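Local atomic coordinates of protoporphyrinogen oxidase (Exiguobacterium sibiricum, PDB entry 3LOV), a protein that probably catalyses the FAD-dependent oxidation of coproporphyrinogen III to coproporphyrin III by molecular oxygen, a step of heme b biosynthesis. Residues Val45-Glu50 against Gly234-Ile239; Ile76-Lys81 against Ile239-Glu244. All coordinates share one frame; numbering follows the deposited sequence.

Interaction 1: Val45-Glu50 against Gly234-Ile239; sequences VATYRE and GLESLI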
loop_
_atom_site.group_PDB
_atom_site.type_symbol
_atom_site.label_atom_id
_atom_site.label_comp_id
_atom_site.label_asym_id
_atom_site.label_seq_id
_atom_site.Cartn_x
_atom_site.Cartn_y
_atom_site.Cartn_z
ATOM N N VAL A 45 -3.753 -9.548 -3.195
ATOM C CA VAL A 45 -3.832 -9.340 -4.639
ATOM C C VAL A 45 -4.891 -10.302 -5.134
ATOM O O VAL A 45 -4.781 -11.493 -4.910
ATOM C CB VAL A 45 -2.497 -9.613 -5.387
ATOM C CG1 VAL A 45 -2.700 -9.551 -6.897
ATOM C CG2 VAL A 45 -1.352 -8.677 -4.951
ATOM N N ALA A 46 -5.926 -9.777 -5.766
ATOM C CA ALA A 46 -6.969 -10.586 -6.392
ATOM C C ALA A 46 -7.608 -9.746 -7.519
ATOM O O ALA A 46 -7.767 -8.535 -7.357
ATOM C CB ALA A 46 -8.012 -10.970 -5.345
ATOM N N THR A 47 -7.949 -10.353 -8.664
ATOM C CA THR A 47 -8.511 -9.586 -9.780
ATOM C C THR A 47 -9.792 -10.238 -10.271
ATOM O O THR A 47 -9.810 -11.429 -10.601
ATOM C CB THR A 47 -7.534 -9.475 -10.958
ATOM O OG1 THR A 47 -6.226 -9.139 -10.489
ATOM C CG2 THR A 47 -8.021 -8.432 -11.988
ATOM N N TYR A 48 -10.866 -9.462 -10.300
ATOM C CA TYR A 48 -12.121 -9.921 -10.904
ATOM C C TYR A 48 -12.006 -9.903 -12.442
ATOM O O TYR A 48 -11.786 -8.837 -13.048
ATOM C CB TYR A 48 -13.275 -9.028 -10.467
ATOM C CG TYR A 48 -14.652 -9.465 -10.970
ATOM C CD1 TYR A 48 -15.344 -10.515 -10.366
ATOM C CD2 TYR A 48 -15.258 -8.808 -12.029
ATOM C CE1 TYR A 48 -16.589 -10.906 -10.819
ATOM C CE2 TYR A 48 -16.506 -9.194 -12.497
ATOM C CZ TYR A 48 -17.162 -10.235 -11.885
ATOM O OH TYR A 48 -18.392 -10.599 -12.341
ATOM N N ARG A 49 -12.155 -11.080 -13.056
ATOM C CA ARG A 49 -11.930 -11.268 -14.492
ATOM C C ARG A 49 -13.053 -12.102 -15.111
ATOM O O ARG A 49 -12.849 -13.228 -15.470
ATOM C CB ARG A 49 -10.589 -11.954 -14.710
ATOM C CG ARG A 49 -9.379 -11.060 -14.430
ATOM C CD ARG A 49 -8.056 -11.854 -14.446
ATOM N NE ARG A 49 -7.959 -12.764 -13.316
ATOM C CZ ARG A 49 -7.021 -13.702 -13.147
ATOM N NH1 ARG A 49 -6.065 -13.902 -14.037
ATOM N NH2 ARG A 49 -7.044 -14.453 -12.052
ATOM N N GLU A 50 -14.259 -11.564 -15.169
ATOM C CA GLU A 50 -15.372 -12.254 -15.822
ATOM C C GLU A 50 -16.003 -11.204 -16.681
ATOM O O GLU A 50 -15.809 -10.017 -16.433
ATOM C CB GLU A 50 -16.416 -12.756 -14.828
ATOM C CG GLU A 50 -15.891 -13.570 -13.658
ATOM C CD GLU A 50 -15.505 -14.975 -14.029
ATOM O OE1 GLU A 50 -15.887 -15.451 -15.132
ATOM O OE2 GLU A 50 -14.802 -15.602 -13.207
ATOM N N GLY A 234 -4.274 -8.184 -15.487
ATOM C CA GLY A 234 -4.670 -8.053 -14.073
ATOM C C GLY A 234 -3.534 -8.456 -13.162
ATOM O O GLY A 234 -2.673 -9.251 -13.560
ATOM N N LEU A 235 -3.513 -7.907 -11.942
ATOM C CA LEU A 235 -2.377 -8.145 -11.052
ATOM C C LEU A 235 -2.397 -9.581 -10.588
ATOM O O LEU A 235 -1.349 -10.155 -10.292
ATOM C CB LEU A 235 -2.333 -7.161 -9.885
ATOM C CG LEU A 235 -1.777 -5.756 -10.132
ATOM C CD1 LEU A 235 -1.730 -5.032 -8.809
ATOM C CD2 LEU A 235 -0.414 -5.773 -10.756
ATOM N N GLU A 236 -3.556 -10.222 -10.588
ATOM C CA GLU A 236 -3.575 -11.631 -10.205
ATOM C C GLU A 236 -2.784 -12.514 -11.201
ATOM O O GLU A 236 -2.223 -13.563 -10.816
ATOM C CB GLU A 236 -5.010 -12.129 -10.011
ATOM C CG GLU A 236 -5.087 -13.436 -9.195
ATOM C CD GLU A 236 -6.510 -13.851 -8.751
ATOM O OE1 GLU A 236 -7.468 -13.035 -8.800
ATOM O OE2 GLU A 236 -6.645 -14.993 -8.293
ATOM N N SER A 237 -2.668 -12.066 -12.457
ATOM C CA SER A 237 -1.877 -12.822 -13.454
ATOM C C SER A 237 -0.401 -12.869 -13.060
ATOM O O SER A 237 0.264 -13.851 -13.306
ATOM C CB SER A 237 -2.072 -12.305 -14.872
ATOM O OG SER A 237 -1.501 -11.052 -15.045
ATOM N N LEU A 238 0.075 -11.855 -12.345
ATOM C CA LEU A 238 1.421 -11.907 -11.788
ATOM C C LEU A 238 1.548 -13.050 -10.784
ATOM O O LEU A 238 2.536 -13.768 -10.805
ATOM C CB LEU A 238 1.818 -10.577 -11.153
ATOM C CG LEU A 238 3.002 -10.537 -10.179
ATOM C CD1 LEU A 238 4.302 -10.928 -10.865
ATOM C CD2 LEU A 238 3.075 -9.146 -9.524
ATOM N N ILE A 239 0.556 -13.208 -9.902
ATOM C CA ILE A 239 0.564 -14.291 -8.895
ATOM C C ILE A 239 0.622 -15.681 -9.597
ATOM O O ILE A 239 1.472 -16.518 -9.278
ATOM C CB ILE A 239 -0.669 -14.177 -7.957
ATOM C CG1 ILE A 239 -0.681 -12.812 -7.228
ATOM C CG2 ILE A 239 -0.733 -15.293 -7.016
ATOM C CD1 ILE A 239 0.608 -12.433 -6.473
#

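Interaction 2: Ile76-Lys81 against Ile239-Glu244; sequences IGLGEK and IERLEE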
loop_
_atom_site.group_PDB
_atom_site.type_symbol
_atom_site.label_atom_id
_atom_site.label_comp_id
_atom_site.label_asym_id
_atom_site.label_seq_id
_atom_site.Cartn_x
_atom_site.Cartn_y
_atom_site.Cartn_z
ATOM N N ILE A 76 9.839 -12.814 -15.680
ATOM C CA ILE A 76 8.877 -13.925 -15.764
ATOM C C ILE A 76 7.970 -13.854 -17.022
ATOM O O ILE A 76 7.035 -14.623 -17.190
ATOM C CB ILE A 76 8.087 -14.103 -14.396
ATOM C CG1 ILE A 76 6.950 -13.092 -14.233
ATOM C CG2 ILE A 76 9.064 -14.039 -13.202
ATOM C CD1 ILE A 76 6.064 -13.273 -12.945
ATOM N N GLY A 77 8.267 -12.917 -17.912
ATOM C CA GLY A 77 7.607 -12.877 -19.213
ATOM C C GLY A 77 6.306 -12.126 -19.285
ATOM O O GLY A 77 5.491 -12.382 -20.171
ATOM N N LEU A 78 6.091 -11.177 -18.376
ATOM C CA LEU A 78 4.838 -10.441 -18.389
ATOM C C LEU A 78 4.997 -8.989 -18.804
ATOM O O LEU A 78 4.023 -8.239 -18.764
ATOM C CB LEU A 78 4.131 -10.533 -17.021
ATOM C CG LEU A 78 3.531 -11.891 -16.656
ATOM C CD1 LEU A 78 3.031 -11.866 -15.180
ATOM C CD2 LEU A 78 2.416 -12.256 -17.618
ATOM N N GLY A 79 6.201 -8.599 -19.215
ATOM C CA GLY A 79 6.498 -7.212 -19.630
ATOM C C GLY A 79 5.526 -6.668 -20.663
ATOM O O GLY A 79 5.114 -5.518 -20.597
ATOM N N GLU A 80 5.143 -7.506 -21.617
ATOM C CA GLU A 80 4.248 -7.073 -22.701
ATOM C C GLU A 80 2.846 -6.659 -22.229
ATOM O O GLU A 80 2.137 -6.014 -22.971
ATOM C CB GLU A 80 4.129 -8.153 -23.777
ATOM C CG GLU A 80 3.468 -9.424 -23.291
ATOM C CD GLU A 80 3.574 -10.546 -24.305
ATOM O OE1 GLU A 80 4.178 -10.313 -25.373
ATOM O OE2 GLU A 80 3.055 -11.646 -24.043
ATOM N N LYS A 81 2.472 -7.010 -20.988
ATOM C CA LYS A 81 1.167 -6.664 -20.425
ATOM C C LYS A 81 1.167 -5.400 -19.572
ATOM O O LYS A 81 0.158 -5.010 -19.036
ATOM C CB LYS A 81 0.676 -7.839 -19.581
ATOM C CG LYS A 81 0.685 -9.182 -20.304
ATOM C CD LYS A 81 -0.151 -9.147 -21.592
ATOM C CE LYS A 81 -0.164 -10.507 -22.269
ATOM N NZ LYS A 81 -1.011 -10.470 -23.468
ATOM N N ILE A 239 0.556 -13.208 -9.902
ATOM C CA ILE A 239 0.564 -14.291 -8.895
ATOM C C ILE A 239 0.622 -15.681 -9.597
ATOM O O ILE A 239 1.472 -16.518 -9.278
ATOM C CB ILE A 239 -0.669 -14.177 -7.957
ATOM C CG1 ILE A 239 -0.681 -12.812 -7.228
ATOM C CG2 ILE A 239 -0.733 -15.293 -7.016
ATOM C CD1 ILE A 239 0.608 -12.433 -6.473
ATOM N N GLU A 240 -0.240 -15.836 -10.581
ATOM C CA GLU A 240 -0.382 -17.045 -11.371
ATOM C C GLU A 240 0.908 -17.377 -12.094
ATOM O O GLU A 240 1.358 -18.513 -12.044
ATOM C CB GLU A 240 -1.551 -16.881 -12.358
ATOM C CG GLU A 240 -2.883 -17.025 -11.678
ATOM C CD GLU A 240 -4.059 -16.379 -12.416
ATOM O OE1 GLU A 240 -3.867 -15.630 -13.393
ATOM O OE2 GLU A 240 -5.202 -16.614 -12.004
ATOM N N ARG A 241 1.547 -16.387 -12.718
ATOM C CA ARG A 241 2.808 -16.629 -13.421
ATOM C C ARG A 241 3.927 -16.963 -12.450
ATOM O O ARG A 241 4.778 -17.801 -12.750
ATOM C CB ARG A 241 3.207 -15.419 -14.283
ATOM C CG ARG A 241 4.514 -15.557 -15.079
ATOM C CD ARG A 241 4.536 -16.785 -16.001
ATOM N NE ARG A 241 3.418 -16.779 -16.949
ATOM C CZ ARG A 241 3.390 -16.110 -18.107
ATOM N NH1 ARG A 241 4.428 -15.371 -18.510
ATOM N NH2 ARG A 241 2.306 -16.179 -18.874
ATOM N N LEU A 242 3.950 -16.323 -11.272
ATOM C CA LEU A 242 4.996 -16.685 -10.311
ATOM C C LEU A 242 4.911 -18.160 -9.933
ATOM O O LEU A 242 5.929 -18.862 -9.913
ATOM C CB LEU A 242 4.948 -15.845 -9.015
ATOM C CG LEU A 242 5.560 -14.466 -9.161
ATOM C CD1 LEU A 242 5.119 -13.588 -7.981
ATOM C CD2 LEU A 242 7.102 -14.560 -9.317
ATOM N N GLU A 243 3.707 -18.627 -9.643
ATOM C CA GLU A 243 3.533 -20.015 -9.284
ATOM C C GLU A 243 4.009 -20.897 -10.424
ATOM O O GLU A 243 4.787 -21.838 -10.229
ATOM C CB GLU A 243 2.077 -20.352 -8.958
ATOM C CG GLU A 243 1.976 -21.786 -8.438
ATOM C CD GLU A 243 0.599 -22.272 -8.123
ATOM O OE1 GLU A 243 -0.389 -21.613 -8.484
ATOM O OE2 GLU A 243 0.516 -23.367 -7.522
ATOM N N GLU A 244 3.534 -20.581 -11.616
ATOM C CA GLU A 244 3.901 -21.317 -12.837
ATOM C C GLU A 244 5.433 -21.435 -13.091
ATOM O O GLU A 244 5.902 -22.489 -13.423
ATOM C CB GLU A 244 3.166 -20.649 -13.992
ATOM C CG GLU A 244 3.185 -21.308 -15.336
ATOM C CD GLU A 244 2.543 -20.374 -16.359
ATOM O OE1 GLU A 244 1.366 -20.001 -16.148
ATOM O OE2 GLU A 244 3.229 -19.961 -17.322
#

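Interaction 1: Val45-Glu50 against Gly234-Ile239
Strand 47-48, half of a two-stranded antiparallel hairpin with 55-56, lies against the first turn of helix 235-245 in the FAD-binding part of this flavin-containing amine oxidoreductase fold. The tight part is built on Thr47 and Glu236, whose side chains lie alongside each other pointing opposite ways. Thr47 N donates to Glu236 OE1 at 2.7 Å, an almost straight bond (174°) to the anti lone pair; in return Glu236 N donates to Thr47 OG1 at 2.9 Å. With CG anti to the backbone N (chi1 -162°) and an extended chain beyond it, Glu236 delivers its carboxylate to the strand backbone. Thr47 OG1 also hydrogen-bonds Glu56, and the other Glu236 oxygen meets Arg40. Towards the cofactor the contact is apolar: Val45 CG1 touches Leu235 CB and Ile239 CG1, each at 3.8 Å, while the Val45 side chain comes within about 5 Å of FAD, nearest atom to nearest atom.

The looser, more exposed side belongs to Arg49. Its guanidinium is turned 40° from the Glu236 carboxylate, one face over Glu236 CB, and the salt bridge from Arg49 NH2 to Glu236 OE1 is long at 3.6 Å; Glu240 is the stronger partner. At the start of the helix, by contrast, the buried Ser237 OG donates to Gly234 O at 2.6 Å, in the carbonyl plane, and Ser237 N grips the same oxygen.

Interaction 2: Ile76-Lys81 against Ile239-Glu244
The guanidinium of Arg241, in one of two modelled conformers, has Leu78 CD2 3.7 Å above one face, off-centre, and Ile76 O at its edge, in plane. Arg241 NH1 donates to Ile76 O at 3.0 Å with an N-H...O angle of 160°, and the donor also lies in the carbonyl plane, so both flat groups are aligned for the bond. Gly77 O sits near the same edge but farther off, 3.6 Å from Arg241 NH1. On the side of the plane away from Leu78 comes Glu244 OE2, 3.2 Å from Arg241 NE; it stands well out of the plane, so this salt bridge is one of charge, with no N-H aimed at it.

Arg241 starts with CG anti to the backbone N, then bends at chi2 (56°) and chi3 (57°), which folds the guanidinium round so that NH1 faces the Ile76 carbonyl. Ile76 is the first residue beyond helix 68-75, whose end is closed by a Schellman motif with Gly77, at positive phi, as the C-prime residue. Such a carboxyl-terminal end carries partial negative charge, which would suit a guanidinium.

Nearer the backbone of helix 235-245 the contact is aliphatic. Ile76, its CG1 wedged between backbone N and C, runs antiparallel to the Arg241 chain, bringing Ile76 CD1 to 3.5 Å from Arg241 CG. Leu78 comes in at a slant, Leu78 CD1 at 3.7 Å from Arg241 CB. Deeper in, Ile76 CD1 meets Leu242 CD2 at 4.0 Å, next to Tyr21 and Leu17 of helix 14-26.

Both interactions use helix 235-245 and share Ile239. Both are buried contacts, with six of nine touching residues buried in interaction 1 and three of five in interaction 2, and in each the arginine is partly exposed. Interaction 1 takes the helix start, about 16 Å (centre to centre) from the middle of the chain and near the flavin cofactor; interaction 2 lies about 21 Å out and includes the exposed Gly77. Reciprocal strand-helix bonds mark the first, a carbonyl just past a helix end met by an arginine the second. They also touch directly, by a salt bridge from Arg49 NH2 to Glu240 OE2 at 2.8 Å and by Leu238 CD1 packing on Ile76 CD1 at 3.6 Å.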